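Local coordinates for protein putative HTH-type transcriptional regulator ybaQ (Escherichia coli, PDB 2EBY) that probably binds DNA as a transcriptional regulator of the Cro/C1-type helix-turn-helix class, though its precise role is not established, at residues K7-P11 against G12-L16; N39-S42 against A43-N47; R49-T52 against T53-F57. One frame throughout, in Å; residues are numbered along the deposited sequence.

Interaction 1 (K7-P11 against G12-L16); sequences KPTTP and GDILL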
loop_
_atom_site.group_PDB
_atom_site.type_symbol
_atom_site.label_atom_id
_atom_site.label_comp_id
_atom_site.label_asym_id
_atom_site.label_seq_id
_atom_site.Cartn_x
_atom_site.Cartn_y
_atom_site.Cartn_z
ATOM N N LYS A 7 -16.593 1.233 -7.970
ATOM C CA LYS A 7 -15.983 -0.115 -7.782
ATOM C C LYS A 7 -14.977 -0.383 -8.901
ATOM O O LYS A 7 -15.351 -0.532 -10.066
ATOM C CB LYS A 7 -17.070 -1.192 -7.801
ATOM C CG LYS A 7 -16.670 -2.484 -7.109
ATOM C CD LYS A 7 -17.720 -3.588 -7.273
ATOM C CE LYS A 7 -19.120 -3.155 -6.844
ATOM N NZ LYS A 7 -19.959 -2.723 -8.004
ATOM N N PRO A 8 -13.681 -0.441 -8.560
ATOM C CA PRO A 8 -12.651 -0.689 -9.569
ATOM C C PRO A 8 -12.378 -2.170 -9.751
ATOM O O PRO A 8 -12.691 -2.984 -8.878
ATOM C CB PRO A 8 -11.448 0.037 -9.001
ATOM C CG PRO A 8 -11.581 -0.267 -7.537
ATOM C CD PRO A 8 -13.073 -0.111 -7.258
ATOM N N THR A 9 -11.789 -2.514 -10.890
ATOM C CA THR A 9 -11.458 -3.896 -11.155
ATOM C C THR A 9 -10.252 -4.258 -10.292
ATOM O O THR A 9 -9.232 -3.561 -10.290
ATOM C CB THR A 9 -11.117 -4.116 -12.638
ATOM O OG1 THR A 9 -9.996 -3.300 -13.000
ATOM C CG2 THR A 9 -12.313 -3.756 -13.513
ATOM N N THR A 10 -10.386 -5.343 -9.543
ATOM C CA THR A 10 -9.320 -5.804 -8.676
ATOM C C THR A 10 -8.183 -6.318 -9.548
ATOM O O THR A 10 -8.373 -6.575 -10.735
ATOM C CB THR A 10 -9.815 -6.950 -7.790
ATOM O OG1 THR A 10 -10.032 -8.109 -8.601
ATOM C CG2 THR A 10 -11.129 -6.575 -7.112
ATOM N N PRO A 11 -6.976 -6.452 -8.979
ATOM C CA PRO A 11 -5.861 -6.957 -9.784
ATOM C C PRO A 11 -6.187 -8.395 -10.193
ATOM O O PRO A 11 -5.766 -8.863 -11.250
ATOM C CB PRO A 11 -4.683 -6.889 -8.821
ATOM C CG PRO A 11 -5.050 -5.781 -7.907
ATOM C CD PRO A 11 -6.508 -6.011 -7.657
ATOM N N GLY A 12 -6.948 -9.078 -9.336
ATOM C CA GLY A 12 -7.349 -10.449 -9.601
ATOM C C GLY A 12 -8.195 -10.557 -10.855
ATOM O O GLY A 12 -8.007 -11.472 -11.656
ATOM N N ASP A 13 -9.129 -9.627 -11.034
ATOM C CA ASP A 13 -9.982 -9.647 -12.220
ATOM C C ASP A 13 -9.161 -9.384 -13.477
ATOM O O ASP A 13 -9.359 -10.030 -14.506
ATOM C CB ASP A 13 -11.101 -8.605 -12.106
ATOM C CG ASP A 13 -12.131 -8.963 -11.044
ATOM O OD1 ASP A 13 -12.273 -10.165 -10.720
ATOM O OD2 ASP A 13 -12.811 -8.042 -10.545
ATOM N N ILE A 14 -8.237 -8.433 -13.394
ATOM C CA ILE A 14 -7.393 -8.118 -14.537
ATOM C C ILE A 14 -6.590 -9.359 -14.907
ATOM O O ILE A 14 -6.443 -9.694 -16.082
ATOM C CB ILE A 14 -6.413 -6.967 -14.220
ATOM C CG1 ILE A 14 -7.189 -5.677 -13.934
ATOM C CG2 ILE A 14 -5.454 -6.769 -15.377
ATOM C CD1 ILE A 14 -8.026 -5.172 -15.100
ATOM N N LEU A 15 -6.072 -10.039 -13.890
ATOM C CA LEU A 15 -5.274 -11.236 -14.097
ATOM C C LEU A 15 -6.097 -12.347 -14.748
ATOM O O LEU A 15 -5.683 -12.944 -15.741
ATOM C CB LEU A 15 -4.706 -11.714 -12.758
ATOM C CG LEU A 15 -3.886 -13.002 -12.773
ATOM C CD1 LEU A 15 -2.675 -12.821 -13.667
ATOM C CD2 LEU A 15 -3.462 -13.364 -11.348
ATOM N N LEU A 16 -7.274 -12.608 -14.190
ATOM C CA LEU A 16 -8.154 -13.652 -14.700
ATOM C C LEU A 16 -8.791 -13.343 -16.058
ATOM O O LEU A 16 -8.641 -14.111 -17.007
ATOM C CB LEU A 16 -9.259 -13.946 -13.682
ATOM C CG LEU A 16 -10.217 -15.107 -13.989
ATOM C CD1 LEU A 16 -9.431 -16.414 -14.077
ATOM C CD2 LEU A 16 -11.285 -15.205 -12.905
#

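Interaction 2 (N39-S42 against A43-N47); sequences NSVS and ALINN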
loop_
_atom_site.group_PDB
_atom_site.type_symbol
_atom_site.label_atom_id
_atom_site.label_comp_id
_atom_site.label_asym_id
_atom_site.label_seq_id
_atom_site.Cartn_x
_atom_site.Cartn_y
_atom_site.Cartn_z
ATOM N N ASN A 39 -2.510 -21.817 -4.096
ATOM C CA ASN A 39 -3.423 -21.111 -3.201
ATOM C C ASN A 39 -3.169 -19.603 -3.118
ATOM O O ASN A 39 -4.100 -18.834 -2.918
ATOM C CB ASN A 39 -3.399 -21.760 -1.809
ATOM C CG ASN A 39 -4.057 -23.147 -1.797
ATOM O OD1 ASN A 39 -4.509 -23.640 -2.835
ATOM N ND2 ASN A 39 -4.107 -23.778 -0.625
ATOM N N SER A 40 -1.920 -19.167 -3.273
ATOM C CA SER A 40 -1.641 -17.724 -3.252
ATOM C C SER A 40 -2.292 -17.058 -4.467
ATOM O O SER A 40 -2.889 -15.994 -4.350
ATOM C CB SER A 40 -0.136 -17.431 -3.305
ATOM O OG SER A 40 0.521 -17.855 -2.132
ATOM N N VAL A 41 -2.147 -17.682 -5.634
ATOM C CA VAL A 41 -2.716 -17.144 -6.859
ATOM C C VAL A 41 -4.234 -17.098 -6.739
ATOM O O VAL A 41 -4.873 -16.102 -7.097
ATOM C CB VAL A 41 -2.320 -18.004 -8.085
ATOM C CG1 VAL A 41 -2.957 -17.442 -9.344
ATOM C CG2 VAL A 41 -0.805 -18.047 -8.227
ATOM N N SER A 42 -4.812 -18.178 -6.221
ATOM C CA SER A 42 -6.254 -18.242 -6.054
ATOM C C SER A 42 -6.744 -17.165 -5.084
ATOM O O SER A 42 -7.801 -16.573 -5.293
ATOM C CB SER A 42 -6.673 -19.626 -5.550
ATOM O OG SER A 42 -8.074 -19.670 -5.313
ATOM N N ALA A 43 -5.981 -16.912 -4.022
ATOM C CA ALA A 43 -6.365 -15.890 -3.052
ATOM C C ALA A 43 -6.247 -14.494 -3.658
ATOM O O ALA A 43 -7.011 -13.599 -3.311
ATOM C CB ALA A 43 -5.497 -15.987 -1.808
ATOM N N LEU A 44 -5.274 -14.302 -4.540
ATOM C CA LEU A 44 -5.096 -13.010 -5.186
ATOM C C LEU A 44 -6.291 -12.751 -6.091
ATOM O O LEU A 44 -6.906 -11.698 -6.037
ATOM C CB LEU A 44 -3.812 -12.995 -6.019
ATOM C CG LEU A 44 -3.610 -11.738 -6.873
ATOM C CD1 LEU A 44 -3.627 -10.505 -5.980
ATOM C CD2 LEU A 44 -2.300 -11.834 -7.636
ATOM N N ILE A 45 -6.614 -13.738 -6.918
ATOM C CA ILE A 45 -7.729 -13.646 -7.851
ATOM C C ILE A 45 -9.071 -13.376 -7.176
ATOM O O ILE A 45 -9.893 -12.628 -7.705
ATOM C CB ILE A 45 -7.841 -14.941 -8.675
ATOM C CG1 ILE A 45 -6.647 -15.042 -9.620
ATOM C CG2 ILE A 45 -9.154 -14.972 -9.437
ATOM C CD1 ILE A 45 -6.720 -16.204 -10.565
ATOM N N ASN A 46 -9.291 -13.971 -6.008
ATOM C CA ASN A 46 -10.551 -13.782 -5.306
ATOM C C ASN A 46 -10.543 -12.644 -4.308
ATOM O O ASN A 46 -11.519 -12.437 -3.594
ATOM C CB ASN A 46 -10.959 -15.077 -4.619
ATOM C CG ASN A 46 -11.211 -16.185 -5.604
ATOM O OD1 ASN A 46 -10.574 -17.237 -5.553
ATOM N ND2 ASN A 46 -12.138 -15.950 -6.526
ATOM N N ASN A 47 -9.429 -11.920 -4.257
ATOM C CA ASN A 47 -9.288 -10.767 -3.375
ATOM C C ASN A 47 -9.350 -11.076 -1.876
ATOM O O ASN A 47 -9.858 -10.276 -1.090
ATOM C CB ASN A 47 -10.340 -9.711 -3.747
ATOM C CG ASN A 47 -9.997 -8.328 -3.212
ATOM O OD1 ASN A 47 -8.826 -7.949 -3.160
ATOM N ND2 ASN A 47 -11.018 -7.565 -2.824
#

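Interaction 3 (R49-T52 against T53-F57); sequences RKLT and TEMAF. With SO4 (sulfate ion), chain C.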
loop_
_atom_site.group_PDB
_atom_site.type_symbol
_atom_site.label_atom_id
_atom_site.label_comp_id
_atom_site.label_asym_id
_atom_site.label_seq_id
_atom_site.Cartn_x
_atom_site.Cartn_y
_atom_site.Cartn_z
ATOM N N ARG A 49 -6.545 -11.851 -0.413
ATOM C CA ARG A 49 -5.184 -11.467 -0.085
ATOM C C ARG A 49 -4.892 -10.249 -0.953
ATOM O O ARG A 49 -5.112 -10.277 -2.162
ATOM C CB ARG A 49 -4.226 -12.603 -0.457
ATOM C CG ARG A 49 -2.781 -12.431 -0.012
ATOM C CD ARG A 49 -1.827 -13.130 -0.991
ATOM N NE ARG A 49 -1.621 -12.321 -2.196
ATOM C CZ ARG A 49 -0.428 -11.930 -2.644
ATOM N NH1 ARG A 49 0.679 -12.282 -1.999
ATOM N NH2 ARG A 49 -0.345 -11.158 -3.715
ATOM N N LYS A 50 -4.403 -9.180 -0.349
ATOM C CA LYS A 50 -4.094 -7.989 -1.122
ATOM C C LYS A 50 -2.893 -8.320 -2.005
ATOM O O LYS A 50 -2.088 -9.184 -1.661
ATOM C CB LYS A 50 -3.722 -6.838 -0.187
ATOM C CG LYS A 50 -2.333 -6.997 0.421
ATOM C CD LYS A 50 -1.950 -5.828 1.316
ATOM C CE LYS A 50 -0.505 -5.978 1.784
ATOM N NZ LYS A 50 -0.045 -4.859 2.657
ATOM N N LEU A 51 -2.776 -7.653 -3.144
ATOM C CA LEU A 51 -1.627 -7.868 -4.016
ATOM C C LEU A 51 -0.453 -7.205 -3.292
ATOM O O LEU A 51 -0.456 -5.985 -3.112
ATOM C CB LEU A 51 -1.831 -7.172 -5.358
ATOM C CG LEU A 51 -0.695 -7.258 -6.379
ATOM C CD1 LEU A 51 -0.846 -8.510 -7.221
ATOM C CD2 LEU A 51 -0.739 -6.029 -7.274
ATOM N N THR A 52 0.534 -7.996 -2.873
ATOM C CA THR A 52 1.692 -7.448 -2.165
ATOM C C THR A 52 2.728 -6.911 -3.152
ATOM O O THR A 52 2.653 -7.183 -4.357
ATOM C CB THR A 52 2.389 -8.515 -1.287
ATOM O OG1 THR A 52 2.939 -9.535 -2.124
ATOM C CG2 THR A 52 1.401 -9.154 -0.315
ATOM N N THR A 53 3.696 -6.157 -2.637
ATOM C CA THR A 53 4.760 -5.594 -3.465
ATOM C C THR A 53 5.554 -6.717 -4.135
ATOM O O THR A 53 5.833 -6.664 -5.337
ATOM C CB THR A 53 5.730 -4.726 -2.625
ATOM O OG1 THR A 53 4.986 -3.744 -1.895
ATOM C CG2 THR A 53 6.698 -3.982 -3.528
ATOM N N GLU A 54 5.916 -7.731 -3.357
ATOM C CA GLU A 54 6.671 -8.862 -3.893
ATOM C C GLU A 54 5.889 -9.574 -4.991
ATOM O O GLU A 54 6.441 -9.882 -6.048
ATOM C CB GLU A 54 7.022 -9.870 -2.789
ATOM C CG GLU A 54 7.948 -10.992 -3.261
ATOM C CD GLU A 54 8.291 -11.993 -2.165
ATOM O OE1 GLU A 54 8.570 -11.560 -1.029
ATOM O OE2 GLU A 54 8.300 -13.214 -2.440
ATOM N N MET A 55 4.608 -9.843 -4.753
ATOM C CA MET A 55 3.817 -10.512 -5.780
ATOM C C MET A 55 3.781 -9.664 -7.040
ATOM O O MET A 55 3.764 -10.199 -8.142
ATOM C CB MET A 55 2.380 -10.774 -5.318
ATOM C CG MET A 55 1.473 -11.407 -6.400
ATOM S SD MET A 55 1.935 -13.087 -6.959
ATOM C CE MET A 55 1.325 -14.029 -5.569
ATOM N N ALA A 56 3.753 -8.344 -6.868
ATOM C CA ALA A 56 3.721 -7.420 -8.001
ATOM C C ALA A 56 4.986 -7.584 -8.834
ATOM O O ALA A 56 4.934 -7.537 -10.055
ATOM C CB ALA A 56 3.596 -5.978 -7.510
ATOM N N PHE A 57 6.121 -7.772 -8.164
ATOM C CA PHE A 57 7.394 -7.991 -8.861
ATOM C C PHE A 57 7.342 -9.289 -9.674
ATOM O O PHE A 57 7.842 -9.347 -10.795
ATOM C CB PHE A 57 8.556 -8.106 -7.872
ATOM C CG PHE A 57 9.210 -6.793 -7.515
ATOM C CD1 PHE A 57 8.530 -5.828 -6.777
ATOM C CD2 PHE A 57 10.533 -6.546 -7.888
ATOM C CE1 PHE A 57 9.157 -4.640 -6.410
ATOM C CE2 PHE A 57 11.171 -5.363 -7.529
ATOM C CZ PHE A 57 10.484 -4.403 -6.787
HETATM S S SO4 C . 3.602 -5.196 1.224
HETATM O O1 SO4 C . 4.978 -4.633 1.038
HETATM O O2 SO4 C . 2.947 -5.295 -0.110
HETATM O O3 SO4 C . 3.652 -6.605 1.776
HETATM O O4 SO4 C . 2.833 -4.277 2.157
#

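Interaction 1 (K7-P11 against G12-L16)
Asp13 N is held by the Thr10 hydroxyl: it donates to Thr10 OG1 at 3.0 Å, with an N-H...O angle of 154°, and reaches Thr10 O by a second, weak bond. Thr10 O has a straighter donor in Ile14 N, 3.2 Å away at 165°. One residue on, Leu15 N gives its hydrogen to Pro11 O at 2.9 Å, and the ordinary helical pattern is under way. The hydroxyl reaches the first turn because chi1 of 70° sets OG1 between the backbone N and carbonyl carbon of Thr10, while CG2 falls beside that N. The Asp13 carboxylate bends back over the same hydroxyl, its CG 3.3 Å from Thr10 OG1, the two side chains crossing obliquely; a negative group at this end of a helix would probably suit the helix dipole. A valine here would probably take away the acceptor for Asp13 N, leaving it, within these segments, the weak bond to Thr10 O. Farther out packing takes over. The Ile14 CD1 methyl is set against the Thr9 hydroxyl, 3.4 Å from Thr9 OG1, the two side chains meeting at about a right angle. Pro11, with no N-H to offer, sits just after the cap, where the helix has no need of one; its ring packs on Leu73 and Gln74 of helix 67-83, Ile14 also rests on Leu73, and Leu15 faces Ile45. This is a classic threonine N-cap followed by proline, opening helix 11-20, the first helix of the bundle that carries the helix-turn-helix.

Interaction 2 (N39-S42 against A43-N47)
The carboxamide of Asn46 lies beside the peptide carbonyl of Ser42, one turn earlier. The amide is probably modelled the wrong way round, so its orientation is doubtful and no bond from it is claimed; the contact is carried by the backbone, where Asn46 N donates to Ser42 O at 3.1 Å. This is the C-terminal end of helix 38-45, the second helix of the predicted helix-turn-helix and thus probably the recognition helix. Three further i to i+4 bonds run through it: Ala43 N to Asn39 O, Leu44 N to Ser40 O, and Ile45 N to Val41 O, the last nearly straight at 171°. The polar side chains of Asn39, Ser40, Ser42 and Asn46 lie at least partly open to solvent, consistent with a surface offered to DNA. The inner side is apolar. Val41 is buried against Ile27, Leu30 and Leu34 of helix 27-34, Leu44 reaches Met55 and Leu59 of helix 53-63, and Ile45 turns to Leu15, Leu16 and Leu20 of helix 11-20. Asn47, at a phi of 64°, closes the helix in a Schellman motif, its N bonded to Leu44 O at 3.1 Å. On the packed side Val41 holds CG1 anti to its own N (chi1 178°), on the side of Ile45; the two side chains run alongside each other, with Val41 CG1 4.1 Å from Ile45 CD1.

Interaction 3 (R49-T52 against T53-F57)
Thr52 OG1 accepts the hydrogen of Met55 N at 3.1 Å, and Thr52 O that of Ala56 N at 3.0 Å: a threonine N-cap at the start of helix 53-63. With a chi1 of 65° the Thr52 hydroxyl faces the first helical turn, and the methyl CG2 falls on the sulfate side. That sulfate, probably from the crystallisation liquor, occupies the same helix end. Thr53 N donates to sulfate O2 at 2.8 Å with an angle of 153°, and Lys50, fully extended beyond CG, brings NZ to sulfate O4 at 3.0 Å. The Thr53 hydroxyl lies near O1 and O2, its choice unsettled. The helix dipole and the lysine charge would both favour an anion here; a DNA phosphate could plausibly bind likewise. The loop that sets up this site is anchored by helix 67-83, where Leu51 N donates to Gln74 OE1. The Leu51 side chain crosses Met55 at about a right angle, CD1 3.8 Å from Met55 CG, with Leu44 also packed on both. Across the dimer, Thr53 packs on Asp78 of the second subunit and Phe57 on its Leu79. Met55 is covered from the loop by Arg49, whose chain bends at chi3 to lay the guanidinium over it: Arg49 NH2 is 3.2 Å from Met55 CB, while Met55 CE rests over one face of the group, 4.0 Å from Arg49 CZ.

Interactions 1 and 3 are counterparts, each a threonine capping the first turn of a helix through OG1 and the backbone N three residues on, whereas interaction 2 runs nearly the whole of helix 38-45 and its C-terminal end. Each has a buried side (Pro11, Gly12 and Leu15; Val41 and Leu44; Leu51, Met55 and Ala56) and one more open to solvent, with Thr9, Asn39 and Asn46 exposed. Interaction 2 touches both others: Ile45 CG1 is 4.0 Å from Leu15 CD2, and Leu44 CD1 3.6 Å from Leu51 CD1. A carboxylate lies near the first cap, a sulfate binds at the other, and interaction 3 alone reaches the second subunit.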